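Side-chain contacts in acetyltransferase (Agrobacterium tumefaciens, PDB 2FSR), which probably transfers an acetyl group from acetyl-CoA to an acceptor still to be identified, as expected of a GNAT-family acetyltransferase: residues P63-L66 with P67-W70; F73-D76 with L77-H81; T29-E33 with R34-R38. One frame throughout, in Å; residues are numbered along the deposited sequence.

Contact 1. Residues P63-L66 with P67-W70; sequences PYDL and PSTW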
ATOM      1  N   PRO A  63      -6.125   7.784 -14.729  1.00 17.38           N
ATOM      2  CA  PRO A  63      -6.390   6.370 -15.014  1.00 15.86           C
ATOM      3  C   PRO A  63      -5.260   5.686 -15.778  1.00 14.74           C
ATOM      4  O   PRO A  63      -4.386   6.339 -16.362  1.00 14.40           O
ATOM      5  CB  PRO A  63      -7.671   6.407 -15.859  1.00 16.34           C
ATOM      6  CG  PRO A  63      -7.650   7.753 -16.500  1.00 17.91           C
ATOM      7  CD  PRO A  63      -6.967   8.683 -15.544  1.00 17.60           C
ATOM      8  N   TYR A  64      -5.307   4.365 -15.755  1.00 13.18           N
ATOM      9  CA  TYR A  64      -4.292   3.538 -16.381  1.00 12.59           C
ATOM     10  C   TYR A  64      -4.906   2.672 -17.451  1.00 12.23           C
ATOM     11  O   TYR A  64      -6.078   2.335 -17.366  1.00 12.64           O
ATOM     12  CB  TYR A  64      -3.686   2.622 -15.322  1.00 13.32           C
ATOM     13  CG  TYR A  64      -2.853   3.378 -14.316  1.00 14.09           C
ATOM     14  CD1 TYR A  64      -1.552   3.777 -14.639  1.00 14.56           C
ATOM     15  CD2 TYR A  64      -3.359   3.700 -13.064  1.00 13.69           C
ATOM     16  CE1 TYR A  64      -0.775   4.478 -13.722  1.00 15.92           C
ATOM     17  CE2 TYR A  64      -2.588   4.413 -12.132  1.00 14.04           C
ATOM     18  CZ  TYR A  64      -1.302   4.786 -12.473  1.00 15.58           C
ATOM     19  OH  TYR A  64      -0.529   5.484 -11.573  1.00 17.56           O
ATOM     20  N   ASP A  65      -4.097   2.298 -18.437  1.00 12.13           N
ATOM     21  CA  ASP A  65      -4.558   1.327 -19.406  1.00 11.70           C
ATOM     22  C   ASP A  65      -4.436  -0.073 -18.807  1.00 11.20           C
ATOM     23  O   ASP A  65      -3.927  -0.247 -17.684  1.00 10.66           O
ATOM     24  CB  ASP A  65      -3.850   1.500 -20.758  1.00 12.51           C
ATOM     25  CG  ASP A  65      -2.358   1.211 -20.706  1.00 13.60           C
ATOM     26  OD1 ASP A  65      -1.860   0.591 -19.741  1.00 13.70           O
ATOM     27  OD2 ASP A  65      -1.663   1.576 -21.677  1.00 18.11           O
ATOM     28  N   LEU A  66      -4.864  -1.087 -19.554  1.00 10.14           N
ATOM     29  CA  LEU A  66      -4.868  -2.451 -19.018  1.00  9.94           C
ATOM     30  C   LEU A  66      -3.456  -3.016 -18.761  1.00  9.32           C
ATOM     31  O   LEU A  66      -3.215  -3.573 -17.688  1.00  9.68           O
ATOM     32  CB  LEU A  66      -5.711  -3.379 -19.909  1.00 10.20           C
ATOM     33  CG  LEU A  66      -5.769  -4.854 -19.519  1.00 10.39           C
ATOM     34  CD1 LEU A  66      -6.328  -5.099 -18.129  1.00 11.64           C
ATOM     35  CD2 LEU A  66      -6.578  -5.609 -20.548  1.00 10.51           C
ATOM     36  N   PRO A  67      -2.534  -2.912 -19.741  1.00  9.25           N
ATOM     37  CA  PRO A  67      -1.184  -3.418 -19.460  1.00  9.93           C
ATOM     38  C   PRO A  67      -0.540  -2.779 -18.234  1.00  9.27           C
ATOM     39  O   PRO A  67       0.089  -3.489 -17.437  1.00 10.01           O
ATOM     40  CB  PRO A  67      -0.401  -3.102 -20.745  1.00  9.94           C
ATOM     41  CG  PRO A  67      -1.460  -2.995 -21.800  1.00 11.30           C
ATOM     42  CD  PRO A  67      -2.670  -2.445 -21.140  1.00  9.62           C
ATOM     43  N   SER A  68      -0.700  -1.465 -18.066  0.60  9.58           N
ATOM     44  CA  SER A  68      -0.123  -0.790 -16.895  0.60  9.31           C
ATOM     45  C   SER A  68      -0.800  -1.277 -15.614  0.60  9.53           C
ATOM     46  O   SER A  68      -0.127  -1.515 -14.606  0.60  9.83           O
ATOM     47  CB  SER A  68      -0.218   0.738 -17.017  0.60  9.73           C
ATOM     48  OG  SER A  68       0.506   1.211 -18.143  0.60  9.59           O
ATOM     49  N   THR A  69      -2.122  -1.451 -15.653  1.00  9.01           N
ATOM     50  CA  THR A  69      -2.846  -1.931 -14.470  1.00  8.51           C
ATOM     51  C   THR A  69      -2.359  -3.317 -14.051  1.00  7.56           C
ATOM     52  O   THR A  69      -2.112  -3.602 -12.862  1.00  7.67           O
ATOM     53  CB  THR A  69      -4.357  -1.984 -14.711  1.00  8.58           C
ATOM     54  OG1 THR A  69      -4.829  -0.672 -15.034  1.00  9.56           O
ATOM     55  CG2 THR A  69      -5.071  -2.476 -13.447  1.00  9.30           C
ATOM     56  N   TRP A  70      -2.201  -4.190 -15.045  1.00  7.00           N
ATOM     57  CA  TRP A  70      -1.687  -5.526 -14.789  1.00  7.17           C
ATOM     58  C   TRP A  70      -0.258  -5.486 -14.238  1.00  7.14           C
ATOM     59  O   TRP A  70       0.057  -6.205 -13.285  1.00  8.36           O
ATOM     60  CB  TRP A  70      -1.769  -6.370 -16.066  1.00  6.61           C
ATOM     61  CG  TRP A  70      -1.250  -7.778 -15.921  1.00  6.98           C
ATOM     62  CD1 TRP A  70      -0.174  -8.329 -16.570  1.00  6.88           C
ATOM     63  CD2 TRP A  70      -1.771  -8.811 -15.057  1.00  7.55           C
ATOM     64  NE1 TRP A  70       0.014  -9.639 -16.162  1.00  7.07           N
ATOM     65  CE2 TRP A  70      -0.950  -9.961 -15.237  1.00  6.58           C
ATOM     66  CE3 TRP A  70      -2.838  -8.879 -14.140  1.00  6.19           C
ATOM     67  CZ2 TRP A  70      -1.179 -11.162 -14.556  1.00  7.00           C
ATOM     68  CZ3 TRP A  70      -3.054 -10.078 -13.460  1.00  7.46           C
ATOM     69  CH2 TRP A  70      -2.231 -11.211 -13.677  1.00  6.19           C
TER
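Asp-65 and Ser-68 meet at the start of helix 66-83, with the aspartate in the N-cap position. Its CG sits between the backbone N and the carbonyl carbon (chi1 65°), which brings the carboxylate to the N-H of Ser-68. Asp-65 OD1 accepts from the backbone N of Ser-68 at 2.9 Å, nearly along the C-O axis. OD1 also accepts from Ser-68 OG, which arrives from above the carboxylate plane; Ser-68 is modelled in two conformers, so this second bond belongs only to the one given. The tight side continues with Thr-69. The backbone O of Asp-65 receives Thr-69 OG1 at 2.8 Å, from above the carbonyl plane, and Thr-69 N at 3.0 Å. Tyr-64 CB lies 3.5 Å from Thr-69 OG1, while its hydroxyl reaches off to Val-60 O; Arg-49 and Met-52 of helix 45-53 back this face. The other side is open to solvent. Leu-66 and Pro-67 are exposed there, touching mainly through the peptide bond that joins them, and the indole of Trp-70 leads away to meet Phe-45 edge-to-face. Trp-70 N gives the regular helical bond to Leu-66 O. A carboxylate gripping an N-H of the first turn should be stabilised by the positive end of the helix dipole, so Asp-65 is probably ionised.

Contact 2. Residues F73-D76 with L77-H81; sequences FCHD and LANWH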
ATOM      1  N   PHE A  73      -0.390  -4.439 -10.572  1.00  7.00           N
ATOM      2  CA  PHE A  73      -0.950  -5.526  -9.752  1.00  6.55           C
ATOM      3  C   PHE A  73       0.114  -6.610  -9.529  1.00  6.16           C
ATOM      4  O   PHE A  73       0.269  -7.141  -8.432  1.00  6.16           O
ATOM      5  CB  PHE A  73      -2.181  -6.085 -10.471  1.00  7.13           C
ATOM      6  CG  PHE A  73      -3.046  -7.006  -9.645  1.00  6.91           C
ATOM      7  CD1 PHE A  73      -3.912  -6.497  -8.651  1.00  7.46           C
ATOM      8  CD2 PHE A  73      -3.070  -8.378  -9.925  1.00  6.82           C
ATOM      9  CE1 PHE A  73      -4.753  -7.352  -7.922  1.00  7.49           C
ATOM     10  CE2 PHE A  73      -3.920  -9.245  -9.202  1.00  7.53           C
ATOM     11  CZ  PHE A  73      -4.756  -8.723  -8.194  1.00  8.78           C
ATOM     12  N   CYS A  74       0.849  -6.935 -10.592  1.00  6.50           N
ATOM     13  CA  CYS A  74       1.914  -7.927 -10.461  1.00  6.47           C
ATOM     14  C   CYS A  74       3.081  -7.438  -9.580  1.00  6.17           C
ATOM     15  O   CYS A  74       3.596  -8.227  -8.767  1.00  7.57           O
ATOM     16  CB  CYS A  74       2.426  -8.334 -11.820  1.00  6.13           C
ATOM     17  SG  CYS A  74       1.223  -9.346 -12.782  1.00  7.76           S
ATOM     18  N   HIS A  75       3.438  -6.159  -9.715  1.00  6.43           N
ATOM     19  CA  HIS A  75       4.441  -5.512  -8.839  1.00  6.39           C
ATOM     20  C   HIS A  75       3.964  -5.607  -7.381  1.00  7.28           C
ATOM     21  O   HIS A  75       4.739  -5.945  -6.472  1.00  7.82           O
ATOM     22  CB  HIS A  75       4.624  -4.063  -9.301  1.00  6.13           C
ATOM     23  CG  HIS A  75       5.071  -3.124  -8.227  1.00  6.17           C
ATOM     24  ND1 HIS A  75       6.379  -2.699  -8.121  1.00  7.14           N
ATOM     25  CD2 HIS A  75       4.378  -2.501  -7.242  1.00  8.79           C
ATOM     26  CE1 HIS A  75       6.474  -1.855  -7.103  1.00  7.51           C
ATOM     27  NE2 HIS A  75       5.271  -1.698  -6.571  1.00  8.91           N
ATOM     28  N   ASP A  76       2.673  -5.338  -7.175  1.00  7.11           N
ATOM     29  CA  ASP A  76       2.100  -5.355  -5.829  1.00  6.74           C
ATOM     30  C   ASP A  76       2.289  -6.715  -5.111  1.00  6.39           C
ATOM     31  O   ASP A  76       2.597  -6.788  -3.925  1.00  7.17           O
ATOM     32  CB  ASP A  76       0.612  -5.020  -5.907  1.00  6.70           C
ATOM     33  CG  ASP A  76       0.327  -3.551  -6.242  1.00  7.33           C
ATOM     34  OD1 ASP A  76       1.209  -2.681  -6.024  1.00  9.47           O
ATOM     35  OD2 ASP A  76      -0.819  -3.257  -6.675  1.00  8.52           O
ATOM     36  N   LEU A  77       2.101  -7.805  -5.864  1.00  6.37           N
ATOM     37  CA  LEU A  77       2.276  -9.142  -5.339  1.00  6.94           C
ATOM     38  C   LEU A  77       3.760  -9.497  -5.274  1.00  7.54           C
ATOM     39  O   LEU A  77       4.239  -9.953  -4.236  1.00  8.24           O
ATOM     40  CB  LEU A  77       1.492 -10.146  -6.209  1.00  7.52           C
ATOM     41  CG  LEU A  77       1.558 -11.631  -5.833  1.00  8.56           C
ATOM     42  CD1 LEU A  77       2.858 -12.302  -6.249  1.00 10.61           C
ATOM     43  CD2 LEU A  77       1.290 -11.887  -4.326  1.00 10.36           C
ATOM     44  N   ALA A  78       4.485  -9.254  -6.368  1.00  6.48           N
ATOM     45  CA  ALA A  78       5.890  -9.682  -6.494  1.00  7.42           C
ATOM     46  C   ALA A  78       6.853  -9.027  -5.509  1.00  7.22           C
ATOM     47  O   ALA A  78       7.899  -9.613  -5.179  1.00  8.12           O
ATOM     48  CB  ALA A  78       6.397  -9.476  -7.913  1.00  6.76           C
ATOM     49  N   ASN A  79       6.512  -7.823  -5.038  1.00  6.97           N
ATOM     50  CA  ASN A  79       7.387  -7.152  -4.075  1.00  7.28           C
ATOM     51  C   ASN A  79       7.663  -8.028  -2.844  1.00  7.75           C
ATOM     52  O   ASN A  79       8.745  -7.959  -2.266  1.00  6.72           O
ATOM     53  CB  ASN A  79       6.831  -5.774  -3.672  1.00  8.70           C
ATOM     54  CG  ASN A  79       7.344  -4.639  -4.555  1.00  9.40           C
ATOM     55  OD1 ASN A  79       7.783  -3.602  -4.041  1.00 10.86           O
ATOM     56  ND2 ASN A  79       7.303  -4.817  -5.872  1.00  8.53           N
ATOM     57  N   TRP A  80       6.690  -8.843  -2.429  1.00  7.13           N
ATOM     58  CA  TRP A  80       6.882  -9.728  -1.254  1.00  7.54           C
ATOM     59  C   TRP A  80       8.075 -10.665  -1.457  1.00  8.64           C
ATOM     60  O   TRP A  80       8.969 -10.729  -0.617  1.00  8.72           O
ATOM     61  CB  TRP A  80       5.606 -10.518  -0.925  1.00  8.23           C
ATOM     62  CG  TRP A  80       4.577  -9.638  -0.335  1.00  6.70           C
ATOM     63  CD1 TRP A  80       3.494  -9.092  -0.973  1.00  8.11           C
ATOM     64  CD2 TRP A  80       4.535  -9.147   1.019  1.00  8.46           C
ATOM     65  NE1 TRP A  80       2.769  -8.295  -0.080  1.00  8.46           N
ATOM     66  CE2 TRP A  80       3.391  -8.320   1.140  1.00  8.18           C
ATOM     67  CE3 TRP A  80       5.354  -9.338   2.143  1.00  8.83           C
ATOM     68  CZ2 TRP A  80       3.058  -7.660   2.345  1.00  9.16           C
ATOM     69  CZ3 TRP A  80       5.012  -8.708   3.337  1.00  9.00           C
ATOM     70  CH2 TRP A  80       3.875  -7.873   3.431  1.00  8.02           C
ATOM     71  N   HIS A  81       8.098 -11.331  -2.604  1.00  8.76           N
ATOM     72  CA  HIS A  81       9.188 -12.238  -2.953  1.00 10.06           C
ATOM     73  C   HIS A  81      10.523 -11.517  -3.043  1.00 10.64           C
ATOM     74  O   HIS A  81      11.552 -12.035  -2.593  1.00 12.21           O
ATOM     75  CB  HIS A  81       8.860 -12.888  -4.297  1.00  9.91           C
ATOM     76  CG  HIS A  81       9.850 -13.914  -4.750  1.00 10.59           C
ATOM     77  ND1 HIS A  81       9.774 -15.234  -4.363  1.00 13.26           N
ATOM     78  CD2 HIS A  81      10.903 -13.824  -5.597  1.00 12.55           C
ATOM     79  CE1 HIS A  81      10.763 -15.909  -4.927  1.00 14.26           C
ATOM     80  NE2 HIS A  81      11.459 -15.078  -5.685  1.00 12.50           N
TER
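The amide of Asn-79 lies against the ring of His-75, one helical turn on. Asn-79 ND2 sits over one face of the His-75 ring, 3.2 Å above the plane and displaced toward the rim, where CE1 of His-75 is 3.3 Å from that nitrogen. Ring and amide planes stand 60° apart, so the amide is tipped onto the ring and does not stack flat. Asn-79 ND2 also gives a weak, bent bond to the backbone O of His-75 at 2.9 Å, and Asn-79 N donates to His-75 O as well, at 3.0 Å. Holding CG nearly opposite the backbone N (chi1 153°), His-75 turns its ring so that one face lies under the Asn-79 amide nitrogen. Ala-78 N to Cys-74 O, at 2.8 Å, and the longer Leu-77 N to Phe-73 O continue the regular helical pattern. Helix 66-83 is the second of two helices between strands 35-38 and 87-92, the place it holds in the GNAT fold, and it packs on the antiparallel sheet. Further out, both polar ends are fixed: His-75 NE2 bonds to Asn-105 OD1 and Asn-79 OD1 accepts from His-106 N, at and just beyond the end of strand 97-105, while the ring of Phe-110 meets that of His-75, planes about 20° apart. On the buried side Asp-76 OD2 bonds to Gln-101 NE2. Trp-80, whose CD1 passes 3.9 Å from Asp-76 O, sends NE1 to Ala-87 O and packs against Trp-139.

Contact 3. Residues T29-E33 with R34-R38; sequences TLRTE and RLTLR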
ATOM      1  N   THR A  29      -0.990 -12.121   6.652  1.00 11.34           N
ATOM      2  CA  THR A  29      -2.368 -11.619   6.721  1.00 11.67           C
ATOM      3  C   THR A  29      -2.486 -10.887   8.053  1.00 11.69           C
ATOM      4  O   THR A  29      -2.462 -11.513   9.125  1.00 12.71           O
ATOM      5  CB  THR A  29      -3.415 -12.742   6.643  1.00 11.28           C
ATOM      6  OG1 THR A  29      -3.395 -13.322   5.338  1.00 12.35           O
ATOM      7  CG2 THR A  29      -4.842 -12.200   6.917  1.00 12.46           C
ATOM      8  N   LEU A  30      -2.575  -9.558   7.980  1.00 11.26           N
ATOM      9  CA  LEU A  30      -2.649  -8.721   9.173  1.00 11.93           C
ATOM     10  C   LEU A  30      -4.098  -8.450   9.538  1.00 13.06           C
ATOM     11  O   LEU A  30      -4.957  -8.271   8.658  1.00 13.10           O
ATOM     12  CB  LEU A  30      -1.913  -7.395   8.967  1.00 11.39           C
ATOM     13  CG  LEU A  30      -0.470  -7.513   8.484  1.00 12.79           C
ATOM     14  CD1 LEU A  30       0.126  -6.135   8.323  1.00 14.07           C
ATOM     15  CD2 LEU A  30       0.343  -8.351   9.462  1.00 14.56           C
ATOM     16  N   ARG A  31      -4.349  -8.435  10.841  0.50 13.33           N
ATOM     17  CA  ARG A  31      -5.646  -8.065  11.363  0.50 13.91           C
ATOM     18  C   ARG A  31      -5.558  -6.746  12.107  0.50 13.64           C
ATOM     19  O   ARG A  31      -4.634  -6.496  12.894  0.50 13.51           O
ATOM     20  CB  ARG A  31      -6.209  -9.166  12.253  0.50 14.39           C
ATOM     21  CG  ARG A  31      -6.699 -10.376  11.472  0.50 16.68           C
ATOM     22  CD  ARG A  31      -8.104 -10.775  11.895  0.50 19.55           C
ATOM     23  NE  ARG A  31      -9.141 -10.137  11.076  0.50 22.34           N
ATOM     24  CZ  ARG A  31      -9.635  -8.915  11.270  0.50 22.35           C
ATOM     25  NH1 ARG A  31     -10.574  -8.459  10.463  0.50 24.40           N
ATOM     26  NH2 ARG A  31      -9.201  -8.142  12.255  0.50 24.06           N
ATOM     27  N   THR A  32      -6.513  -5.879  11.817  1.00 12.78           N
ATOM     28  CA  THR A  32      -6.650  -4.646  12.558  1.00 13.74           C
ATOM     29  C   THR A  32      -8.004  -4.666  13.280  1.00 13.73           C
ATOM     30  O   THR A  32      -8.701  -5.692  13.284  1.00 13.65           O
ATOM     31  CB  THR A  32      -6.501  -3.401  11.643  1.00 14.37           C
ATOM     32  OG1 THR A  32      -7.661  -3.228  10.821  1.00 14.65           O
ATOM     33  CG2 THR A  32      -5.266  -3.531  10.740  1.00 15.10           C
ATOM     34  N   GLU A  33      -8.370  -3.543  13.881  0.60 13.63           N
ATOM     35  CA  GLU A  33      -9.634  -3.447  14.603  0.60 14.16           C
ATOM     36  C   GLU A  33     -10.778  -3.868  13.686  0.60 13.01           C
ATOM     37  O   GLU A  33     -11.578  -4.741  14.040  0.60 12.81           O
ATOM     38  CB  GLU A  33      -9.829  -2.016  15.090  0.60 14.00           C
ATOM     39  CG  GLU A  33     -11.205  -1.699  15.676  0.60 16.38           C
ATOM     40  CD  GLU A  33     -11.296  -0.251  16.123  0.60 16.89           C
ATOM     41  OE1 GLU A  33     -10.406   0.198  16.880  0.60 23.07           O
ATOM     42  OE2 GLU A  33     -12.251   0.441  15.711  0.60 21.65           O
ATOM     43  N   ARG A  34     -10.814  -3.271  12.493  1.00 12.05           N
ATOM     44  CA  ARG A  34     -11.944  -3.429  11.583  1.00 11.58           C
ATOM     45  C   ARG A  34     -11.610  -4.162  10.289  1.00 11.63           C
ATOM     46  O   ARG A  34     -12.509  -4.475   9.510  1.00 12.61           O
ATOM     47  CB  ARG A  34     -12.534  -2.054  11.243  1.00 11.12           C
ATOM     48  CG  ARG A  34     -13.119  -1.339  12.464  1.00 12.04           C
ATOM     49  CD  ARG A  34     -13.666   0.009  12.092  1.00 13.36           C
ATOM     50  NE  ARG A  34     -12.598   0.888  11.610  1.00 13.46           N
ATOM     51  CZ  ARG A  34     -12.784   2.103  11.102  1.00 13.98           C
ATOM     52  NH1 ARG A  34     -14.010   2.627  11.006  1.00 14.63           N
ATOM     53  NH2 ARG A  34     -11.738   2.788  10.677  1.00 13.54           N
ATOM     54  N   LEU A  35     -10.321  -4.413  10.041  1.00 10.63           N
ATOM     55  CA  LEU A  35      -9.900  -4.865   8.703  1.00 10.39           C
ATOM     56  C   LEU A  35      -9.056  -6.120   8.711  1.00 10.61           C
ATOM     57  O   LEU A  35      -8.414  -6.451   9.706  1.00 11.38           O
ATOM     58  CB  LEU A  35      -9.103  -3.762   7.989  1.00  9.66           C
ATOM     59  CG  LEU A  35      -9.693  -2.342   7.979  1.00  9.68           C
ATOM     60  CD1 LEU A  35      -8.641  -1.325   7.532  1.00  9.77           C
ATOM     61  CD2 LEU A  35     -10.967  -2.307   7.126  1.00 10.96           C
ATOM     62  N   THR A  36      -9.067  -6.810   7.581  1.00  9.93           N
ATOM     63  CA  THR A  36      -8.130  -7.913   7.342  1.00 10.16           C
ATOM     64  C   THR A  36      -7.298  -7.492   6.129  1.00  9.83           C
ATOM     65  O   THR A  36      -7.859  -7.091   5.093  1.00 10.75           O
ATOM     66  CB  THR A  36      -8.855  -9.246   7.075  1.00 10.60           C
ATOM     67  OG1 THR A  36      -9.605  -9.621   8.247  1.00 12.36           O
ATOM     68  CG2 THR A  36      -7.853 -10.369   6.759  1.00 11.85           C
ATOM     69  N   LEU A  37      -5.969  -7.524   6.279  1.00  9.51           N
ATOM     70  CA  LEU A  37      -5.058  -7.098   5.209  1.00  9.18           C
ATOM     71  C   LEU A  37      -4.380  -8.349   4.715  1.00  9.16           C
ATOM     72  O   LEU A  37      -3.578  -8.925   5.442  1.00 10.10           O
ATOM     73  CB  LEU A  37      -4.029  -6.087   5.745  1.00  8.56           C
ATOM     74  CG  LEU A  37      -4.605  -4.952   6.604  1.00  9.96           C
ATOM     75  CD1 LEU A  37      -3.506  -3.999   7.026  1.00 10.37           C
ATOM     76  CD2 LEU A  37      -5.713  -4.194   5.885  1.00 10.24           C
ATOM     77  N   ARG A  38      -4.714  -8.789   3.504  1.00  8.72           N
ATOM     78  CA  ARG A  38      -4.341 -10.149   3.094  1.00  8.74           C
ATOM     79  C   ARG A  38      -3.748 -10.218   1.681  1.00  8.47           C
ATOM     80  O   ARG A  38      -3.803  -9.252   0.922  1.00  8.10           O
ATOM     81  CB  ARG A  38      -5.524 -11.121   3.224  1.00  9.96           C
ATOM     82  CG  ARG A  38      -6.818 -10.592   2.653  1.00 12.58           C
ATOM     83  CD  ARG A  38      -7.062 -11.104   1.280  1.00 12.98           C
ATOM     84  NE  ARG A  38      -8.258 -10.506   0.674  1.00 12.65           N
ATOM     85  CZ  ARG A  38      -8.407 -10.344  -0.630  1.00 12.30           C
ATOM     86  NH1 ARG A  38      -7.455 -10.768  -1.462  1.00 10.99           N
ATOM     87  NH2 ARG A  38      -9.496  -9.756  -1.105  1.00 11.58           N
TER
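Thr-29 CG2 meets Thr-36 CG2 at 3.5 Å at the open end of a beta hairpin, in which strand 30-31 turns back antiparallel onto strand 35-38 at one edge of the five-stranded sheet. The CA of Thr-29 makes a CA-H...O contact with Leu-37 O. Leu-30 forms a hydrogen-bonded pair with Leu-37: Leu-30 N to Leu-37 O at 2.8 Å, and Leu-37 N to Leu-30 O at 2.7 Å, the second almost straight at 175°. On the face these two share, Leu-30 CB lies 4.1 Å from Leu-37 CB; Leu-30 goes on to touch Trp-139 of helix 128-143, and Leu-37 reaches Leu-88 of the next strand. Arg-31 faces the other way, in a non-hydrogen-bonded pair with Thr-36. Bends at chi2 and chi3 fold its chain back, so that one guanidinium face, in the conformer given of two, lies over Leu-35 O. That Leu-35 oxygen is instead held by Thr-32 N at 2.9 Å. The charge of Arg-31 is met by Glu-94 in a salt bridge, while Gly-93 O accepts from both Arg-31 NH1 and Thr-36 OG1. At Thr-32 the chain prepares to turn. Placed between its backbone N and carbonyl carbon (chi1 73°), Thr-32 OG1 takes a weak bond from Leu-35 N at 3.0 Å and is also hydrogen-bonded to Glu-131 OE2. Glu-33 rounds the corner with Arg-34, their side chains running side by side, Glu-33 CG 3.8 Å from Arg-34 CG. Arg-34 spends its guanidinium on Glu-131 and on Arg-126 O; Glu-33 OE2, in one of two modelled conformers, stays 4.1 Å from Arg-34 NE and well out of the guanidinium plane.

Contacts 1 and 2 follow one another along helix 66-83, their centres 15 Å apart; Trp-70 of the first and Phe-73 of the second both meet Phe-45 edge-to-face. Contact 3 lies farther off, its centre 19 Å from that of contact 2 and 27 Å from that of contact 1, although nearest atoms of contacts 2 and 3 come within about 6 Å. Trp-139 touches both Trp-80 of contact 2 and Leu-30 of contact 3. PEG, probably from the crystallisation liquor, is bound about 4 Å from the Trp-70 side chain; a PEG also lies about 6 Å from that of His-75. Contact 3 reaches Arg-126, in the loop that in other GNAT enzymes holds the acetyl-CoA pyrophosphate, and probably does so here.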